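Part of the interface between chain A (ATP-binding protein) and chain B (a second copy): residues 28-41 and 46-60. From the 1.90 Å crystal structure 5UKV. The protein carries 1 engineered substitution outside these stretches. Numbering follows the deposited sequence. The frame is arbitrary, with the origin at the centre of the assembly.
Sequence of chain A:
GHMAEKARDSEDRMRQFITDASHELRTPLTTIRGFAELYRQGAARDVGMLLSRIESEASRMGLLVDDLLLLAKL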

# COMPACT_ATOMS: atom_id res chain seq x y z
N PRO A 28 2.41 1.39 -8.39
CA PRO A 28 3.66 1.99 -7.90
C PRO A 28 4.58 1.06 -7.02
O PRO A 28 5.82 1.10 -7.11
CB PRO A 28 3.17 3.24 -7.19
CG PRO A 28 1.78 2.94 -6.77
CD PRO A 28 1.24 2.06 -7.83
N LEU A 29 4.02 0.17 -6.22
CA LEU A 29 4.84 -0.75 -5.48
C LEU A 29 5.74 -1.66 -6.28
O LEU A 29 6.85 -2.05 -5.83
CB LEU A 29 3.99 -1.77 -4.66
CG LEU A 29 4.05 -1.78 -3.21
CD1 LEU A 29 3.08 -2.78 -2.52
CD2 LEU A 29 5.50 -1.78 -2.71
N THR A 30 5.17 -2.23 -7.35
CA THR A 30 5.94 -3.12 -8.27
C THR A 30 7.08 -2.37 -8.93
O THR A 30 8.14 -2.92 -9.05
CB THR A 30 4.96 -3.77 -9.31
OG1 THR A 30 4.10 -4.67 -8.61
CG2 THR A 30 5.77 -4.68 -10.24
N THR A 31 6.91 -1.10 -9.30
CA THR A 31 8.03 -0.23 -9.59
C THR A 31 9.18 -0.09 -8.54
O THR A 31 10.33 -0.27 -8.87
CB THR A 31 7.56 1.13 -10.02
OG1 THR A 31 6.79 0.98 -11.24
CG2 THR A 31 8.70 2.03 -10.41
N ILE A 32 8.84 0.30 -7.30
CA ILE A 32 9.79 0.38 -6.26
C ILE A 32 10.53 -0.95 -6.12
O ILE A 32 11.79 -1.01 -6.08
CB ILE A 32 9.09 0.80 -4.97
CG1 ILE A 32 8.52 2.21 -5.02
CG2 ILE A 32 10.09 0.66 -3.83
CD1 ILE A 32 7.32 2.53 -4.14
N ARG A 33 9.80 -2.05 -6.08
CA ARG A 33 10.42 -3.35 -5.96
C ARG A 33 11.32 -3.73 -7.13
O ARG A 33 12.38 -4.17 -6.93
CB ARG A 33 9.39 -4.43 -5.78
CG ARG A 33 8.79 -4.49 -4.41
CD ARG A 33 7.78 -5.60 -4.31
NE ARG A 33 8.41 -6.78 -3.77
CZ ARG A 33 7.72 -7.79 -3.28
NH1 ARG A 33 6.40 -7.71 -3.31
NH2 ARG A 33 8.33 -8.84 -2.76
N GLY A 34 10.85 -3.49 -8.33
CA GLY A 34 11.58 -3.78 -9.47
C GLY A 34 12.86 -3.02 -9.54
O GLY A 34 13.87 -3.55 -9.93
N PHE A 35 12.82 -1.76 -9.19
CA PHE A 35 14.00 -0.90 -9.21
C PHE A 35 15.02 -1.33 -8.17
O PHE A 35 16.23 -1.33 -8.41
CB PHE A 35 13.65 0.59 -9.13
CG PHE A 35 13.22 1.20 -10.41
CD1 PHE A 35 12.80 0.46 -11.52
CD2 PHE A 35 13.36 2.58 -10.61
CE1 PHE A 35 12.43 1.11 -12.74
CE2 PHE A 35 12.99 3.20 -11.86
CZ PHE A 35 12.55 2.45 -12.91
N ALA A 36 14.54 -1.72 -6.99
CA ALA A 36 15.47 -2.25 -5.98
C ALA A 36 16.09 -3.55 -6.35
O ALA A 36 17.27 -3.76 -6.15
CB ALA A 36 14.77 -2.34 -4.62
N GLU A 37 15.36 -4.42 -7.04
CA GLU A 37 15.98 -5.65 -7.55
C GLU A 37 17.02 -5.37 -8.59
O GLU A 37 18.02 -6.05 -8.61
CB GLU A 37 14.89 -6.58 -8.16
CG GLU A 37 15.38 -7.85 -8.83
CD GLU A 37 15.97 -8.86 -7.87
OE1 GLU A 37 15.78 -8.76 -6.61
OE2 GLU A 37 16.63 -9.78 -8.40
N LEU A 38 16.83 -4.35 -9.40
CA LEU A 38 17.83 -3.97 -10.43
C LEU A 38 19.14 -3.65 -9.79
O LEU A 38 20.22 -4.16 -10.19
CB LEU A 38 17.33 -2.86 -11.32
CG LEU A 38 17.78 -2.73 -12.74
CD1 LEU A 38 17.38 -3.97 -13.52
CD2 LEU A 38 17.08 -1.59 -13.45
N TYR A 39 19.06 -2.89 -8.73
CA TYR A 39 20.20 -2.63 -7.95
C TYR A 39 20.83 -3.89 -7.33
O TYR A 39 22.03 -4.08 -7.38
CB TYR A 39 19.79 -1.71 -6.80
CG TYR A 39 21.00 -1.33 -5.93
CD1 TYR A 39 21.42 -2.15 -4.87
CD2 TYR A 39 21.75 -0.12 -6.23
CE1 TYR A 39 22.53 -1.88 -4.13
CE2 TYR A 39 22.87 0.19 -5.44
CZ TYR A 39 23.26 -0.67 -4.39
OH TYR A 39 24.39 -0.37 -3.60
N ARG A 40 20.07 -4.74 -6.71
CA ARG A 40 20.66 -5.92 -6.16
C ARG A 40 21.32 -6.80 -7.23
O ARG A 40 22.31 -7.42 -6.96
CB ARG A 40 19.56 -6.74 -5.50
CG ARG A 40 19.95 -8.15 -5.05
CD ARG A 40 18.70 -8.78 -4.36
NE ARG A 40 18.66 -8.35 -2.97
CZ ARG A 40 19.49 -8.80 -2.02
NH1 ARG A 40 20.43 -9.73 -2.30
NH2 ARG A 40 19.39 -8.35 -0.76
N GLN A 41 20.78 -6.87 -8.43
CA GLN A 41 21.42 -7.63 -9.53
C GLN A 41 22.74 -7.00 -10.05
O GLN A 41 23.34 -7.56 -10.92
CB GLN A 41 20.44 -7.74 -10.70
CG GLN A 41 19.20 -8.56 -10.34
CD GLN A 41 19.52 -9.99 -10.03
OE1 GLN A 41 20.55 -10.51 -10.45
NE2 GLN A 41 18.64 -10.64 -9.34
N ASP B 46 26.83 3.34 3.00
CA ASP B 46 26.33 1.97 2.54
C ASP B 46 25.01 2.09 1.93
O ASP B 46 23.95 1.84 2.46
CB ASP B 46 26.32 0.97 3.69
CG ASP B 46 26.24 -0.44 3.21
OD1 ASP B 46 25.90 -0.59 2.04
OD2 ASP B 46 26.43 -1.32 4.10
N VAL B 47 25.10 2.46 0.69
CA VAL B 47 23.95 2.61 -0.15
C VAL B 47 23.26 1.26 -0.37
O VAL B 47 22.06 1.21 -0.53
CB VAL B 47 24.44 3.25 -1.47
CG1 VAL B 47 23.29 3.42 -2.44
CG2 VAL B 47 25.01 4.63 -1.13
N GLY B 48 24.01 0.18 -0.30
CA GLY B 48 23.38 -1.14 -0.36
C GLY B 48 22.46 -1.38 0.80
O GLY B 48 21.47 -1.98 0.60
N MSE B 49 22.75 -0.88 2.01
CA MSE B 49 21.78 -0.94 3.08
C MSE B 49 20.52 -0.07 2.89
O MSE B 49 19.43 -0.42 3.36
CB MSE B 49 22.53 -0.55 4.33
CG MSE B 49 21.94 -1.13 5.62
SE MSE B 49 22.99 -0.30 7.12
CE MSE B 49 24.47 -1.54 7.27
N LEU B 50 20.65 1.12 2.28
CA LEU B 50 19.49 1.87 1.95
C LEU B 50 18.61 1.05 1.00
O LEU B 50 17.43 0.94 1.21
CB LEU B 50 19.90 3.16 1.19
CG LEU B 50 18.80 3.90 0.51
CD1 LEU B 50 17.83 4.53 1.49
CD2 LEU B 50 19.37 4.95 -0.34
N LEU B 51 19.20 0.59 -0.09
CA LEU B 51 18.41 -0.19 -1.09
C LEU B 51 17.84 -1.48 -0.53
O LEU B 51 16.75 -1.89 -0.95
CB LEU B 51 19.22 -0.55 -2.32
CG LEU B 51 19.17 0.48 -3.45
CD1 LEU B 51 17.76 0.51 -4.07
CD2 LEU B 51 19.48 1.89 -3.07
N SER B 52 18.53 -2.08 0.40
CA SER B 52 18.03 -3.33 1.05
C SER B 52 16.92 -3.03 1.97
O SER B 52 15.95 -3.79 2.10
CB SER B 52 19.20 -3.96 1.82
OG SER B 52 18.76 -4.97 2.63
N ARG B 53 16.94 -1.86 2.55
CA ARG B 53 15.86 -1.46 3.45
C ARG B 53 14.60 -1.12 2.61
O ARG B 53 13.49 -1.49 2.98
CB ARG B 53 16.21 -0.27 4.29
CG ARG B 53 15.10 0.20 5.29
CD ARG B 53 14.79 -0.97 6.26
NE ARG B 53 14.04 -0.59 7.43
CZ ARG B 53 14.56 -0.04 8.55
NH1 ARG B 53 13.73 0.23 9.56
NH2 ARG B 53 15.88 0.24 8.69
N ILE B 54 14.81 -0.45 1.48
CA ILE B 54 13.71 -0.13 0.55
C ILE B 54 13.07 -1.48 0.06
O ILE B 54 11.81 -1.62 0.06
CB ILE B 54 14.23 0.71 -0.61
CG1 ILE B 54 14.50 2.13 -0.16
CG2 ILE B 54 13.19 0.80 -1.68
CD1 ILE B 54 15.38 2.98 -1.09
N GLU B 55 13.90 -2.47 -0.23
CA GLU B 55 13.45 -3.79 -0.70
C GLU B 55 12.61 -4.46 0.36
O GLU B 55 11.52 -4.85 0.11
CB GLU B 55 14.69 -4.62 -0.93
CG GLU B 55 14.69 -5.61 -2.06
CD GLU B 55 16.04 -6.36 -2.12
OE1 GLU B 55 16.26 -7.25 -1.28
OE2 GLU B 55 16.92 -6.02 -2.93
N SER B 56 13.09 -4.47 1.57
CA SER B 56 12.32 -4.96 2.67
C SER B 56 10.94 -4.32 2.96
O SER B 56 9.95 -4.99 3.28
CB SER B 56 13.09 -4.84 3.95
OG SER B 56 14.08 -5.77 3.89
N GLU B 57 10.93 -3.02 2.96
CA GLU B 57 9.72 -2.23 3.22
C GLU B 57 8.72 -2.52 2.06
O GLU B 57 7.53 -2.80 2.36
CB GLU B 57 10.06 -0.70 3.36
CG GLU B 57 11.00 -0.42 4.57
CD GLU B 57 10.43 -0.92 5.87
OE1 GLU B 57 9.22 -1.12 5.99
OE2 GLU B 57 11.19 -1.19 6.79
N ALA B 58 9.23 -2.54 0.82
CA ALA B 58 8.40 -2.82 -0.33
C ALA B 58 7.81 -4.22 -0.28
O ALA B 58 6.64 -4.41 -0.59
CB ALA B 58 9.15 -2.63 -1.61
N SER B 59 8.58 -5.18 0.21
CA SER B 59 8.06 -6.54 0.30
C SER B 59 6.95 -6.61 1.34
O SER B 59 5.98 -7.32 1.17
CB SER B 59 9.24 -7.46 0.70
OG SER B 59 8.75 -8.62 1.39
N ARG B 60 7.10 -5.87 2.42
CA ARG B 60 6.15 -5.86 3.49
C ARG B 60 4.84 -5.23 3.03
O ARG B 60 3.72 -5.75 3.34
CB ARG B 60 6.73 -5.11 4.70
CG ARG B 60 6.11 -5.42 5.97
CD ARG B 60 6.55 -4.39 7.05
NE ARG B 60 5.48 -3.38 7.15
CZ ARG B 60 5.13 -2.72 8.24
NH1 ARG B 60 5.82 -2.85 9.38
NH2 ARG B 60 4.10 -1.89 8.19

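How do the two helices meet, and where does the contact begin on chain A? Helix 28-40 of chain A and helix 47-60 of chain B run in roughly opposing directions, with 146° between their N-to-C vectors and axes 9.2 Å apart at closest approach. Moving forward along chain A therefore means moving backward along chain B. The first residue to touch is Leu A29. Its CA-to-CB bond points sideways, but the end of the side chain reaches Ala B58, with CD2 of Leu A29 3.9 Å from CB of Ala B58 and 3.6 Å from its carbonyl O. One turn later the CA-to-CB bond of Ile A32 points toward the partner. Its CG2 lies 3.8 Å from CG2 of Ile B54 and 4.1 Å from CB of Ala B58, so a single methyl group packs against two residues that are themselves one turn apart.

How does a charged residue such as Arg A33 fit beside this apolar seam? It uses its aliphatic part first: CG of Arg A33 sits 3.4 Å from CB of Ala B58, a snug fit at a point where the CA atoms of these two residues are only 6.0 Å apart. The small alanine side chain suits so close an approach. Beyond CG the chain runs obliquely to the axis of helix B, and one face of the guanidinium lies over Ala B58 O and Ser B59 CA, the latter 3.8 Å from CZ of Arg A33. This end of the arginine makes no hydrogen bond to the chain B stretch; it covers the backbone by packing.

What does the small side chain of Ala A36 allow? CA of Ala A36 lies 5.9 Å from CA of Glu B55, the second place where the backbones come close. Ala A36 points toward chain B, and its CB is 4.2 Å from CD1 of Leu B51 and also 4.2 Å from CG of Glu B55. The methylene part of the glutamate thus lies against the alanine before its carboxylate goes on to a charged partner.

How is the C-terminal end of helix A held? Tyr A39, which loses more surface to the other stretch than any other residue here, lays its ring against Leu B51. CG of Leu B51 is 3.7 Å from the centroid of the Tyr A39 ring and 17° off the ring normal, a CH-pi contact over the face. Farther out, the hydroxyl comes near the first turn of helix B: OH of Tyr A39 is 3.4 Å from N of Gly B48, but the angle is too poor for a hydrogen bond. Arg A40 then supplies the polar link between the stretches, a salt bridge to Glu B55. Its NE donates to OE2 of Glu B55 at 2.9 Å, with an angle of 154°. Weak bonds to OE1 of Glu B55 from NE of Arg A40 at 3.1 Å and from NH2 at 3.4 Å bring both carboxylate oxygens into the pairing.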